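Local coordinates for ACYL carrier protein ACPA (Mycobacterium tuberculosis, PDB 2CGQ) that probably serves as an acyl carrier protein, holding acyl groups on a phosphopantetheine arm while partner enzymes act on them, at residues A[43-48]-A[90-95]; A[33-38]-A[55-60]; A[28-33]-A[70-75]. All coordinates share one frame; numbering follows the deposited sequence. Where two conformers were deposited one is given.

How the interactions relate
Interaction 2 is the buried one: all four residues that touch lie inside the protein, and the contact is purely apolar. Interactions 1 and 3 are partly buried. Each sets an aromatic ring against apolar groups and adds a water that bridges to a main-chain carbonyl. Interaction 2 joins helix 27-39 to the loop leading into helix 59-73; interaction 3 joins the same first helix to the last turn of helix 59-73. Interaction 1 instead ties the loop after helix 27-39 to helix 88-96. The three sites are coupled: Asn32 bonds to Tyr92, Gln36 to Arg43, and Thr34 to Glu72.

Interaction 1: residues A[43-48]-A[90-95]; sequences RGITAN and DVYTSV
Tyr92 of helix 88-96 meets Ile45 and Ala47 in the long loop that joins the first two helices of the acyl carrier bundle. The ring supplies the main direct contact. Tyr92 CE2 lies 3.9 Å from Ala47 CB, and the methyl approaches the ring obliquely. CG of Tyr92 stands anti to its own carbonyl carbon (chi1 -60°), and the ring extends from the helix toward the loop. Tyr92 OH is 4.1 Å from Ile45 O, too far for a direct bond. A water bridges them. It donates to Ile45 O at 3.0 Å and to Tyr92 OH at 2.8 Å. In this four-helix fold the loop passes close to helix 88-96, and Ala47 also forms a backbone hydrogen bond with Gly89 near the start of that helix. The main polar partner of Tyr92 OH is Asn32 OD1 on helix 27-39; the water adds a link to the loop. Within the loop, Thr46 OG1 donates to Asn48 OD1 over 2.6 Å. The C=O...donor angle is 147°, with the donor tilted 19° from the carbonyl plane. Ile45 CG2 comes within 4.3 Å of Tyr92 OH, while the far end of the isoleucine leads away toward helix 27-39.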
ATOM      1  N   ARG A  43      -8.715   3.167 -11.383  1.00 32.25           N
ATOM      2  CA  ARG A  43      -8.720   1.749 -11.675  1.00 32.70           C
ATOM      3  C   ARG A  43      -8.968   0.933 -10.421  1.00 31.37           C
ATOM      4  O   ARG A  43      -8.539   1.306  -9.320  1.00 30.88           O
ATOM      5  CB  ARG A  43      -7.407   1.323 -12.324  1.00 32.85           C
ATOM      6  CG  ARG A  43      -6.223   1.354 -11.465  1.00 38.36           C
ATOM      7  CD  ARG A  43      -4.938   1.063 -12.293  1.00 38.94           C
ATOM      8  NE  ARG A  43      -4.889  -0.341 -12.738  1.00 42.05           N
ATOM      9  CZ  ARG A  43      -3.841  -0.878 -13.376  1.00 42.19           C
ATOM     10  NH1 ARG A  43      -3.851  -2.159 -13.721  1.00 43.11           N
ATOM     11  NH2 ARG A  43      -2.764  -0.143 -13.643  1.00 45.44           N
ATOM     12  N   GLY A  44      -9.643  -0.193 -10.589  1.00 29.56           N
ATOM     13  CA  GLY A  44      -9.861  -1.101  -9.489  1.00 28.83           C
ATOM     14  C   GLY A  44      -8.554  -1.681  -8.950  1.00 28.36           C
ATOM     15  O   GLY A  44      -7.615  -1.995  -9.706  1.00 28.06           O
ATOM     16  N   ILE A  45      -8.497  -1.828  -7.629  1.00 26.70           N
ATOM     17  CA  ILE A  45      -7.305  -2.356  -6.935  1.00 26.39           C
ATOM     18  C   ILE A  45      -7.607  -3.716  -6.344  1.00 25.54           C
ATOM     19  O   ILE A  45      -8.581  -3.848  -5.629  1.00 25.76           O
ATOM     20  CB  ILE A  45      -6.879  -1.393  -5.775  1.00 25.84           C
ATOM     21  CG1 ILE A  45      -6.662   0.049  -6.291  1.00 27.67           C
ATOM     22  CG2 ILE A  45      -5.645  -1.899  -5.095  1.00 25.28           C
ATOM     23  CD1 ILE A  45      -5.637   0.215  -7.412  1.00 29.76           C
ATOM     24  N   THR A  46      -6.780  -4.721  -6.621  1.00 24.48           N
ATOM     25  CA  THR A  46      -6.995  -6.075  -6.111  1.00 25.00           C
ATOM     26  C   THR A  46      -5.729  -6.645  -5.513  1.00 23.12           C
ATOM     27  O   THR A  46      -4.635  -6.259  -5.895  1.00 24.51           O
ATOM     28  CB  THR A  46      -7.522  -7.010  -7.243  1.00 24.76           C
ATOM     29  OG1 THR A  46      -6.613  -6.983  -8.375  1.00 25.74           O
ATOM     30  CG2 THR A  46      -8.899  -6.533  -7.659  1.00 27.20           C
ATOM     31  N   ALA A  47      -5.890  -7.589  -4.573  1.00 24.07           N
ATOM     32  CA  ALA A  47      -4.813  -8.080  -3.785  1.00 23.60           C
ATOM     33  C   ALA A  47      -3.684  -8.752  -4.555  1.00 24.21           C
ATOM     34  O   ALA A  47      -2.576  -8.772  -4.084  1.00 24.96           O
ATOM     35  CB  ALA A  47      -5.340  -9.000  -2.714  1.00 24.87           C
ATOM     36  N   ASN A  48      -3.974  -9.281  -5.756  1.00 23.99           N
ATOM     37  CA  ASN A  48      -2.954  -9.916  -6.618  1.00 23.08           C
ATOM     38  C   ASN A  48      -2.054  -8.956  -7.384  1.00 23.98           C
ATOM     39  O   ASN A  48      -0.991  -9.368  -7.893  1.00 24.77           O
ATOM     40  CB  ASN A  48      -3.658 -10.848  -7.616  1.00 22.31           C
ATOM     41  CG  ASN A  48      -4.507 -10.081  -8.548  1.00 26.27           C
ATOM     42  OD1 ASN A  48      -5.363  -9.303  -8.104  1.00 26.33           O
ATOM     43  ND2 ASN A  48      -4.273 -10.248  -9.857  1.00 23.12           N
ATOM     44  N   ASP A  90       0.106  -7.837   0.145  1.00 25.12           N
ATOM     45  CA  ASP A  90       1.216  -7.711   1.141  1.00 26.74           C
ATOM     46  C   ASP A  90       0.995  -6.399   1.941  1.00 26.79           C
ATOM     47  O   ASP A  90       1.184  -6.334   3.166  1.00 25.92           O
ATOM     48  CB  ASP A  90       2.564  -7.599   0.449  1.00 27.22           C
ATOM     49  CG  ASP A  90       3.011  -8.864  -0.258  1.00 25.99           C
ATOM     50  OD1 ASP A  90       2.532  -9.983   0.074  1.00 27.06           O
ATOM     51  OD2 ASP A  90       3.892  -8.698  -1.128  1.00 25.82           O
ATOM     52  N   VAL A  91       0.538  -5.370   1.231  1.00 27.11           N
ATOM     53  CA  VAL A  91       0.150  -4.097   1.883  1.00 27.27           C
ATOM     54  C   VAL A  91      -1.011  -4.328   2.875  1.00 27.77           C
ATOM     55  O   VAL A  91      -0.964  -3.880   4.045  1.00 28.40           O
ATOM     56  CB  VAL A  91      -0.260  -3.031   0.856  1.00 26.34           C
ATOM     57  CG1 VAL A  91      -0.589  -1.703   1.578  1.00 28.43           C
ATOM     58  CG2 VAL A  91       0.832  -2.747  -0.138  1.00 26.87           C
ATOM     59  N   TYR A  92      -2.061  -5.067   2.456  1.00 26.99           N
ATOM     60  CA  TYR A  92      -3.164  -5.384   3.365  1.00 28.02           C
ATOM     61  C   TYR A  92      -2.696  -6.093   4.612  1.00 29.11           C
ATOM     62  O   TYR A  92      -3.104  -5.773   5.695  1.00 29.22           O
ATOM     63  CB  TYR A  92      -4.239  -6.240   2.667  1.00 26.98           C
ATOM     64  CG  TYR A  92      -4.926  -5.671   1.458  1.00 26.33           C
ATOM     65  CD1 TYR A  92      -4.978  -4.330   1.169  1.00 25.26           C
ATOM     66  CD2 TYR A  92      -5.694  -6.516   0.639  1.00 27.97           C
ATOM     67  CE1 TYR A  92      -5.704  -3.849   0.055  1.00 26.73           C
ATOM     68  CE2 TYR A  92      -6.416  -6.050  -0.444  1.00 28.59           C
ATOM     69  CZ  TYR A  92      -6.440  -4.745  -0.744  1.00 28.94           C
ATOM     70  OH  TYR A  92      -7.152  -4.380  -1.863  1.00 28.08           O
ATOM     71  N   THR A  93      -1.818  -7.078   4.474  1.00 28.99           N
ATOM     72  CA  THR A  93      -1.460  -7.895   5.646  1.00 29.39           C
ATOM     73  C   THR A  93      -0.497  -7.083   6.525  1.00 29.41           C
ATOM     74  O   THR A  93      -0.483  -7.273   7.748  1.00 30.55           O
ATOM     75  CB  THR A  93      -0.922  -9.282   5.227  1.00 29.26           C
ATOM     76  OG1 THR A  93       0.164  -9.083   4.363  1.00 30.58           O
ATOM     77  CG2 THR A  93      -1.920  -9.983   4.460  1.00 29.49           C
ATOM     78  N   SER A  94       0.235  -6.140   5.941  1.00 29.39           N
ATOM     79  CA  SER A  94       1.139  -5.261   6.740  1.00 30.31           C
ATOM     80  C   SER A  94       0.337  -4.342   7.654  1.00 31.15           C
ATOM     81  O   SER A  94       0.768  -4.075   8.799  1.00 31.94           O
ATOM     82  CB  SER A  94       2.081  -4.425   5.881  0.65 30.78           C
ATOM     83  OG  SER A  94       3.230  -5.131   5.477  0.65 31.47           O
ATOM     84  N   VAL A  95      -0.807  -3.848   7.170  1.00 30.03           N
ATOM     85  CA  VAL A  95      -1.693  -3.059   7.994  1.00 31.30           C
ATOM     86  C   VAL A  95      -2.534  -3.955   8.915  1.00 32.18           C
ATOM     87  O   VAL A  95      -2.758  -3.604  10.075  1.00 32.74           O
ATOM     88  CB  VAL A  95      -2.591  -2.190   7.118  1.00 31.40           C
ATOM     89  CG1 VAL A  95      -3.597  -1.403   7.934  1.00 31.54           C
ATOM     90  CG2 VAL A  95      -1.705  -1.278   6.243  1.00 29.57           C
TER
HETATM   91  O   HOH W   1      -9.424  -5.399  -3.202  1.00 50.70           O

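Interaction 2: residues A[33-38]-A[55-60]; sequences ATIQRI and LGFDSL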
ATOM      1  N   ALA A  33      -8.176   3.136  -1.502  1.00 29.26           N
ATOM      2  CA  ALA A  33      -8.352   4.593  -1.718  1.00 28.39           C
ATOM      3  C   ALA A  33      -7.002   5.327  -1.642  1.00 28.66           C
ATOM      4  O   ALA A  33      -6.761   6.212  -2.462  1.00 27.83           O
ATOM      5  CB  ALA A  33      -9.313   5.159  -0.707  1.00 28.04           C
ATOM      6  N   THR A  34      -6.147   4.957  -0.681  1.00 28.08           N
ATOM      7  CA  THR A  34      -4.826   5.598  -0.524  1.00 27.82           C
ATOM      8  C   THR A  34      -3.959   5.281  -1.744  1.00 26.36           C
ATOM      9  O   THR A  34      -3.266   6.157  -2.316  1.00 25.24           O
ATOM     10  CB  THR A  34      -4.188   5.127   0.804  1.00 28.23           C
ATOM     11  OG1 THR A  34      -5.022   5.652   1.891  1.00 30.92           O
ATOM     12  CG2 THR A  34      -2.726   5.604   0.944  1.00 27.47           C
ATOM     13  N   ILE A  35      -3.960   4.010  -2.136  1.00 26.23           N
ATOM     14  CA  ILE A  35      -3.272   3.609  -3.365  1.00 25.64           C
ATOM     15  C   ILE A  35      -3.749   4.428  -4.576  1.00 26.98           C
ATOM     16  O   ILE A  35      -2.968   4.963  -5.348  1.00 26.13           O
ATOM     17  CB  ILE A  35      -3.443   2.096  -3.610  1.00 25.70           C
ATOM     18  CG1 ILE A  35      -2.591   1.325  -2.585  1.00 24.52           C
ATOM     19  CG2 ILE A  35      -3.051   1.786  -5.040  1.00 26.61           C
ATOM     20  CD1 ILE A  35      -2.818  -0.261  -2.588  1.00 25.50           C
ATOM     21  N   GLN A  36      -5.061   4.530  -4.736  1.00 28.17           N
ATOM     22  CA  GLN A  36      -5.609   5.350  -5.810  1.00 28.54           C
ATOM     23  C   GLN A  36      -5.236   6.820  -5.726  1.00 29.22           C
ATOM     24  O   GLN A  36      -4.978   7.445  -6.764  1.00 29.54           O
ATOM     25  CB  GLN A  36      -7.117   5.178  -5.874  1.00 30.02           C
ATOM     26  CG  GLN A  36      -7.550   3.781  -6.328  1.00 30.50           C
ATOM     27  CD  GLN A  36      -9.030   3.574  -6.200  1.00 30.30           C
ATOM     28  OE1 GLN A  36      -9.646   4.129  -5.287  1.00 32.86           O
ATOM     29  NE2 GLN A  36      -9.631   2.791  -7.127  1.00 30.53           N
ATOM     30  N   ARG A  37      -5.237   7.387  -4.518  1.00 29.46           N
ATOM     31  CA  ARG A  37      -4.894   8.794  -4.342  1.00 29.79           C
ATOM     32  C   ARG A  37      -3.434   9.018  -4.806  1.00 29.64           C
ATOM     33  O   ARG A  37      -3.141   9.921  -5.590  1.00 28.31           O
ATOM     34  CB  ARG A  37      -5.074   9.147  -2.864  1.00 30.65           C
ATOM     35  CG  ARG A  37      -5.522  10.485  -2.456  1.00 32.53           C
ATOM     36  CD  ARG A  37      -4.997  10.836  -1.042  1.00 33.15           C
ATOM     37  NE  ARG A  37      -3.524  10.681  -1.032  1.00 36.40           N
ATOM     38  CZ  ARG A  37      -2.637  11.623  -1.393  1.00 35.52           C
ATOM     39  NH1 ARG A  37      -3.037  12.806  -1.744  1.00 31.53           N
ATOM     40  NH2 ARG A  37      -1.337  11.313  -1.474  1.00 36.57           N
ATOM     41  N   ILE A  38      -2.525   8.171  -4.330  1.00 28.60           N
ATOM     42  CA  ILE A  38      -1.098   8.268  -4.694  1.00 28.66           C
ATOM     43  C   ILE A  38      -0.835   8.099  -6.171  1.00 28.37           C
ATOM     44  O   ILE A  38      -0.057   8.870  -6.763  1.00 29.01           O
ATOM     45  CB  ILE A  38      -0.227   7.260  -3.875  1.00 29.28           C
ATOM     46  CG1 ILE A  38      -0.225   7.690  -2.422  1.00 28.36           C
ATOM     47  CG2 ILE A  38       1.229   7.134  -4.428  1.00 28.46           C
ATOM     48  CD1 ILE A  38       0.252   6.569  -1.491  1.00 28.70           C
ATOM     49  N   LEU A  55       0.736  -1.783 -11.219  1.00 27.26           N
ATOM     50  CA  LEU A  55       0.176  -0.473 -10.849  1.00 28.41           C
ATOM     51  C   LEU A  55       1.077   0.721 -11.137  1.00 28.18           C
ATOM     52  O   LEU A  55       0.620   1.880 -11.066  1.00 29.74           O
ATOM     53  CB  LEU A  55      -0.237  -0.478  -9.383  1.00 29.17           C
ATOM     54  CG  LEU A  55      -1.370  -1.437  -9.063  1.00 27.13           C
ATOM     55  CD1 LEU A  55      -1.639  -1.479  -7.590  1.00 26.05           C
ATOM     56  CD2 LEU A  55      -2.640  -0.988  -9.780  1.00 29.82           C
ATOM     57  N   GLY A  56       2.336   0.425 -11.445  1.00 28.42           N
ATOM     58  CA  GLY A  56       3.344   1.397 -11.803  1.00 29.33           C
ATOM     59  C   GLY A  56       3.912   2.197 -10.645  1.00 28.94           C
ATOM     60  O   GLY A  56       4.325   3.363 -10.811  1.00 28.09           O
ATOM     61  N   PHE A  57       3.936   1.628  -9.449  1.00 28.43           N
ATOM     62  CA  PHE A  57       4.667   2.235  -8.352  1.00 28.93           C
ATOM     63  C   PHE A  57       6.147   2.315  -8.696  1.00 29.49           C
ATOM     64  O   PHE A  57       6.703   1.428  -9.331  1.00 29.44           O
ATOM     65  CB  PHE A  57       4.514   1.462  -7.022  1.00 29.03           C
ATOM     66  CG  PHE A  57       3.259   1.794  -6.262  1.00 26.36           C
ATOM     67  CD1 PHE A  57       2.066   1.184  -6.544  1.00 29.86           C
ATOM     68  CD2 PHE A  57       3.277   2.760  -5.274  1.00 30.38           C
ATOM     69  CE1 PHE A  57       0.932   1.500  -5.812  1.00 30.16           C
ATOM     70  CE2 PHE A  57       2.144   3.071  -4.543  1.00 30.98           C
ATOM     71  CZ  PHE A  57       0.991   2.514  -4.822  1.00 27.99           C
ATOM     72  N   ASP A  58       6.768   3.409  -8.264  1.00 30.29           N
ATOM     73  CA  ASP A  58       8.188   3.593  -8.322  1.00 30.75           C
ATOM     74  C   ASP A  58       8.661   3.819  -6.880  1.00 31.35           C
ATOM     75  O   ASP A  58       7.883   3.702  -5.936  1.00 30.48           O
ATOM     76  CB  ASP A  58       8.549   4.745  -9.291  1.00 31.33           C
ATOM     77  CG  ASP A  58       7.926   6.068  -8.917  1.00 32.91           C
ATOM     78  OD1 ASP A  58       7.362   6.197  -7.831  1.00 28.49           O
ATOM     79  OD2 ASP A  58       8.040   7.040  -9.707  1.00 35.92           O
ATOM     80  N   SER A  59       9.944   4.073  -6.688  1.00 30.98           N
ATOM     81  CA  SER A  59      10.438   4.174  -5.331  1.00 30.12           C
ATOM     82  C   SER A  59       9.804   5.326  -4.548  1.00 29.09           C
ATOM     83  O   SER A  59       9.489   5.157  -3.384  1.00 26.58           O
ATOM     84  CB  SER A  59      11.945   4.286  -5.297  1.00 31.88           C
ATOM     85  OG  SER A  59      12.337   5.433  -5.993  1.00 37.94           O
ATOM     86  N   LEU A  60       9.608   6.470  -5.197  1.00 28.51           N
ATOM     87  CA  LEU A  60       8.964   7.612  -4.523  1.00 28.12           C
ATOM     88  C   LEU A  60       7.538   7.170  -4.127  1.00 27.77           C
ATOM     89  O   LEU A  60       7.125   7.423  -3.038  1.00 25.77           O
ATOM     90  CB  LEU A  60       8.887   8.806  -5.454  1.00 28.53           C
ATOM     91  CG  LEU A  60       8.007   9.986  -5.004  1.00 29.47           C
ATOM     92  CD1 LEU A  60       8.386  10.379  -3.660  1.00 28.75           C
ATOM     93  CD2 LEU A  60       8.105  11.116  -5.978  1.00 32.10           C
TER
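Ile35 and Ile38, one turn apart on helix 27-39, pack against Phe57, which precedes helix 59-73. The direct contacts are all apolar. Ile35 CG2 sits at the edge of the phenyl ring, near its plane, 4.1 Å from both Phe57 CE1 and Phe57 CZ. Ile38 CG2 approaches obliquely at a different ring atom, 4.2 Å from Phe57 CE2. CG1 lies beside the backbone N in both isoleucines (chi1 -72° in Ile35 and -68° in Ile38), which puts CG2 anti to that N and against the ring. Both isoleucine side chains cross the phenylalanine at about a right angle. Leu55 adds a looser contact, with Leu55 CD1 4.4 Å from Ile35 CG2. Leu39 lies beside both Leu55 and Phe57, while Leu65 of helix 59-73 touches Ile35.

Polar contacts lie around this apolar patch. Backbone bonding links Phe57 with Leu51. Asp58 is the N-cap of helix 59-73, and its OD1 accepts from Lys61 N.

Asp58, Ser59 and Leu60 spell the Asp-Ser-Leu sequence of acyl carrier proteins, whose serine carries the phosphopantetheine arm. Ser59 is therefore probably the attachment point, and the packing of Phe57 joins its approach loop to the hydrophobic core of the helical bundle.

Interaction 3: residues A[28-33]-A[70-75]; sequences EEAINA and EDEFDI. Unlike the reference sequence in segment 28-33: Glu28 (reference Lys).
Ala30 and Ile31 on helix 27-39 face Glu72 and Phe73 in the last turn of helix 59-73. The two backbones come nearest at Ala30 and Glu72, whose CA atoms are 9.2 Å apart. Asp74, the first residue to leave helical angles, has a positive phi of 52°, and Ile75 N turns back to bond with Glu70 O at 3.1 Å.

Phe73 points toward the first helix, and its phenyl ring touches Ala30 and Ile31. Phe73 CZ is 4.0 Å from Ala30 CB. Phe73 CE2 is 4.0 Å from Ile31 CG1. Both groups approach the ring obliquely, and the isoleucine crosses the phenylalanine at about a right angle. Behind this contact, Ile31 also touches Val91, Tyr92 and Val95 of helix 88-96.

Glu72 works alongside the ring by polar means. CG is anti to the backbone N (chi1 -179°) and the chain runs out extended, which carries the carboxylate to the first helix. Glu72 OE1 lies 4.0 Å from Ala30 CB. A water donates to Glu72 OE1 at 2.6 Å and to Ala30 O at 2.8 Å, which bridges the helices. OE2 of Glu72 is hydrogen-bonded to Thr34 OG1. Both carboxylate oxygens thus engage the same turn of the first helix, which should fix the rotation of the group.

This is interhelical packing in the acyl carrier protein bundle: an aromatic ring packs between the helices at the edge of the core while a neighbouring glutamate bridges them closer to solvent.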
ATOM      1  N   GLU A  28      -9.408  -2.665   3.897  1.00 34.09           N
ATOM      2  CA  GLU A  28      -8.959  -2.846   2.523  1.00 35.67           C
ATOM      3  C   GLU A  28      -9.412  -1.734   1.607  1.00 34.54           C
ATOM      4  O   GLU A  28      -8.631  -1.304   0.758  1.00 34.69           O
ATOM      5  CB  GLU A  28      -9.428  -4.182   1.962  1.00 35.60           C
ATOM      6  CG  GLU A  28      -8.573  -5.334   2.394  1.00 36.95           C
ATOM      7  CD  GLU A  28      -9.042  -6.648   1.815  1.00 40.18           C
ATOM      8  OE1 GLU A  28      -9.621  -6.685   0.673  1.00 45.76           O
ATOM      9  OE2 GLU A  28      -8.816  -7.651   2.511  1.00 44.97           O
ATOM     10  N   GLU A  29     -10.663  -1.293   1.759  1.00 33.91           N
ATOM     11  CA  GLU A  29     -11.195  -0.181   0.958  1.00 34.01           C
ATOM     12  C   GLU A  29     -10.408   1.097   1.176  1.00 32.84           C
ATOM     13  O   GLU A  29     -10.150   1.846   0.235  1.00 31.44           O
ATOM     14  CB  GLU A  29     -12.673   0.076   1.267  1.00 35.32           C
ATOM     15  CG  GLU A  29     -13.584  -0.916   0.580  1.00 37.14           C
ATOM     16  CD  GLU A  29     -15.041  -0.694   0.965  1.00 38.46           C
ATOM     17  OE1 GLU A  29     -15.621  -1.582   1.647  1.00 43.40           O
ATOM     18  OE2 GLU A  29     -15.562   0.411   0.653  1.00 42.90           O
ATOM     19  N   ALA A  30     -10.055   1.361   2.429  1.00 31.05           N
ATOM     20  CA  ALA A  30      -9.224   2.507   2.765  1.00 30.61           C
ATOM     21  C   ALA A  30      -7.839   2.402   2.170  1.00 29.35           C
ATOM     22  O   ALA A  30      -7.280   3.387   1.673  1.00 28.44           O
ATOM     23  CB  ALA A  30      -9.130   2.655   4.248  1.00 30.07           C
ATOM     24  N   ILE A  31      -7.253   1.202   2.195  1.00 28.82           N
ATOM     25  CA  ILE A  31      -5.915   1.058   1.617  1.00 28.91           C
ATOM     26  C   ILE A  31      -5.997   1.289   0.117  1.00 28.81           C
ATOM     27  O   ILE A  31      -5.122   1.946  -0.462  1.00 30.20           O
ATOM     28  CB  ILE A  31      -5.282  -0.298   1.984  1.00 27.74           C
ATOM     29  CG1 ILE A  31      -5.001  -0.326   3.502  1.00 28.72           C
ATOM     30  CG2 ILE A  31      -4.052  -0.550   1.153  1.00 28.14           C
ATOM     31  CD1 ILE A  31      -4.667  -1.741   4.032  1.00 28.15           C
ATOM     32  N   ASN A  32      -7.049   0.757  -0.523  1.00 30.61           N
ATOM     33  CA  ASN A  32      -7.258   0.954  -1.963  1.00 29.06           C
ATOM     34  C   ASN A  32      -7.393   2.411  -2.297  1.00 29.74           C
ATOM     35  O   ASN A  32      -6.791   2.886  -3.264  1.00 29.75           O
ATOM     36  CB  ASN A  32      -8.496   0.214  -2.467  1.00 30.01           C
ATOM     37  CG  ASN A  32      -8.376  -1.271  -2.357  1.00 28.26           C
ATOM     38  OD1 ASN A  32      -7.266  -1.835  -2.185  1.00 27.51           O
ATOM     39  ND2 ASN A  32      -9.518  -1.945  -2.490  1.00 27.15           N
ATOM     40  N   ALA A  33      -8.176   3.136  -1.502  1.00 29.26           N
ATOM     41  CA  ALA A  33      -8.352   4.593  -1.718  1.00 28.39           C
ATOM     42  C   ALA A  33      -7.002   5.327  -1.642  1.00 28.66           C
ATOM     43  O   ALA A  33      -6.761   6.212  -2.462  1.00 27.83           O
ATOM     44  CB  ALA A  33      -9.313   5.159  -0.707  1.00 28.04           C
ATOM     45  N   GLU A  70       1.263   4.710   7.436  1.00 25.32           N
ATOM     46  CA  GLU A  70       1.670   4.930   8.842  1.00 25.59           C
ATOM     47  C   GLU A  70       0.919   6.107   9.477  1.00 25.80           C
ATOM     48  O   GLU A  70       0.407   6.031  10.607  1.00 26.82           O
ATOM     49  CB  GLU A  70       3.189   5.213   8.911  1.00 26.50           C
ATOM     50  CG  GLU A  70       4.042   3.964   8.587  1.00 24.61           C
ATOM     51  CD  GLU A  70       5.551   4.198   8.806  1.00 26.21           C
ATOM     52  OE1 GLU A  70       6.025   5.340   8.520  1.00 26.93           O
ATOM     53  OE2 GLU A  70       6.272   3.238   9.227  1.00 25.77           O
ATOM     54  N   ASP A  71       0.791   7.192   8.730  1.00 25.72           N
ATOM     55  CA  ASP A  71       0.067   8.334   9.255  1.00 26.91           C
ATOM     56  C   ASP A  71      -1.449   8.089   9.335  1.00 27.99           C
ATOM     57  O   ASP A  71      -2.108   8.575  10.257  1.00 28.23           O
ATOM     58  CB  ASP A  71       0.330   9.572   8.384  1.00 28.26           C
ATOM     59  CG  ASP A  71       1.700  10.219   8.662  1.00 28.84           C
ATOM     60  OD1 ASP A  71       2.173  10.106   9.820  1.00 25.89           O
ATOM     61  OD2 ASP A  71       2.266  10.866   7.740  1.00 28.20           O
ATOM     62  N   GLU A  72      -2.001   7.438   8.313  1.00 28.06           N
ATOM     63  CA  GLU A  72      -3.457   7.210   8.217  1.00 28.86           C
ATOM     64  C   GLU A  72      -3.946   6.310   9.315  1.00 28.67           C
ATOM     65  O   GLU A  72      -5.001   6.531   9.903  1.00 28.03           O
ATOM     66  CB  GLU A  72      -3.826   6.607   6.865  1.00 28.40           C
ATOM     67  CG  GLU A  72      -5.321   6.356   6.691  1.00 29.87           C
ATOM     68  CD  GLU A  72      -5.687   5.930   5.278  1.00 32.30           C
ATOM     69  OE1 GLU A  72      -6.913   5.884   4.982  1.00 36.14           O
ATOM     70  OE2 GLU A  72      -4.742   5.627   4.483  1.00 37.51           O
ATOM     71  N   PHE A  73      -3.190   5.271   9.583  1.00 27.98           N
ATOM     72  CA  PHE A  73      -3.601   4.235  10.523  1.00 28.55           C
ATOM     73  C   PHE A  73      -2.921   4.368  11.868  1.00 28.08           C
ATOM     74  O   PHE A  73      -3.285   3.630  12.783  1.00 27.78           O
ATOM     75  CB  PHE A  73      -3.389   2.845   9.942  1.00 29.27           C
ATOM     76  CG  PHE A  73      -4.359   2.495   8.866  1.00 29.81           C
ATOM     77  CD1 PHE A  73      -5.625   2.013   9.179  1.00 31.49           C
ATOM     78  CD2 PHE A  73      -4.010   2.627   7.551  1.00 27.13           C
ATOM     79  CE1 PHE A  73      -6.541   1.648   8.137  1.00 33.61           C
ATOM     80  CE2 PHE A  73      -4.880   2.339   6.515  1.00 29.66           C
ATOM     81  CZ  PHE A  73      -6.174   1.846   6.792  1.00 31.61           C
ATOM     82  N   ASP A  74      -2.030   5.346  12.022  1.00 27.60           N
ATOM     83  CA  ASP A  74      -1.208   5.507  13.232  1.00 28.39           C
ATOM     84  C   ASP A  74      -0.496   4.197  13.568  1.00 28.55           C
ATOM     85  O   ASP A  74      -0.560   3.667  14.717  1.00 28.21           O
ATOM     86  CB  ASP A  74      -1.989   6.056  14.444  1.00 30.70           C
ATOM     87  CG  ASP A  74      -1.039   6.733  15.510  1.00 33.74           C
ATOM     88  OD1 ASP A  74      -1.502   6.921  16.682  1.00 43.67           O
ATOM     89  OD2 ASP A  74       0.165   7.058  15.141  1.00 41.09           O
ATOM     90  N   ILE A  75       0.202   3.686  12.562  1.00 27.03           N
ATOM     91  CA  ILE A  75       0.989   2.477  12.708  1.00 27.47           C
ATOM     92  C   ILE A  75       2.426   2.764  12.288  1.00 26.98           C
ATOM     93  O   ILE A  75       2.775   3.876  11.877  1.00 24.80           O
ATOM     94  CB  ILE A  75       0.370   1.305  11.898  1.00 28.05           C
ATOM     95  CG1 ILE A  75       0.417   1.568  10.411  1.00 28.21           C
ATOM     96  CG2 ILE A  75      -1.108   1.057  12.342  1.00 29.53           C
ATOM     97  CD1 ILE A  75      -0.064   0.464   9.573  1.00 28.66           C
TER
HETATM   98  O   HOH W   2      -8.081   5.876   2.709  1.00 29.84           O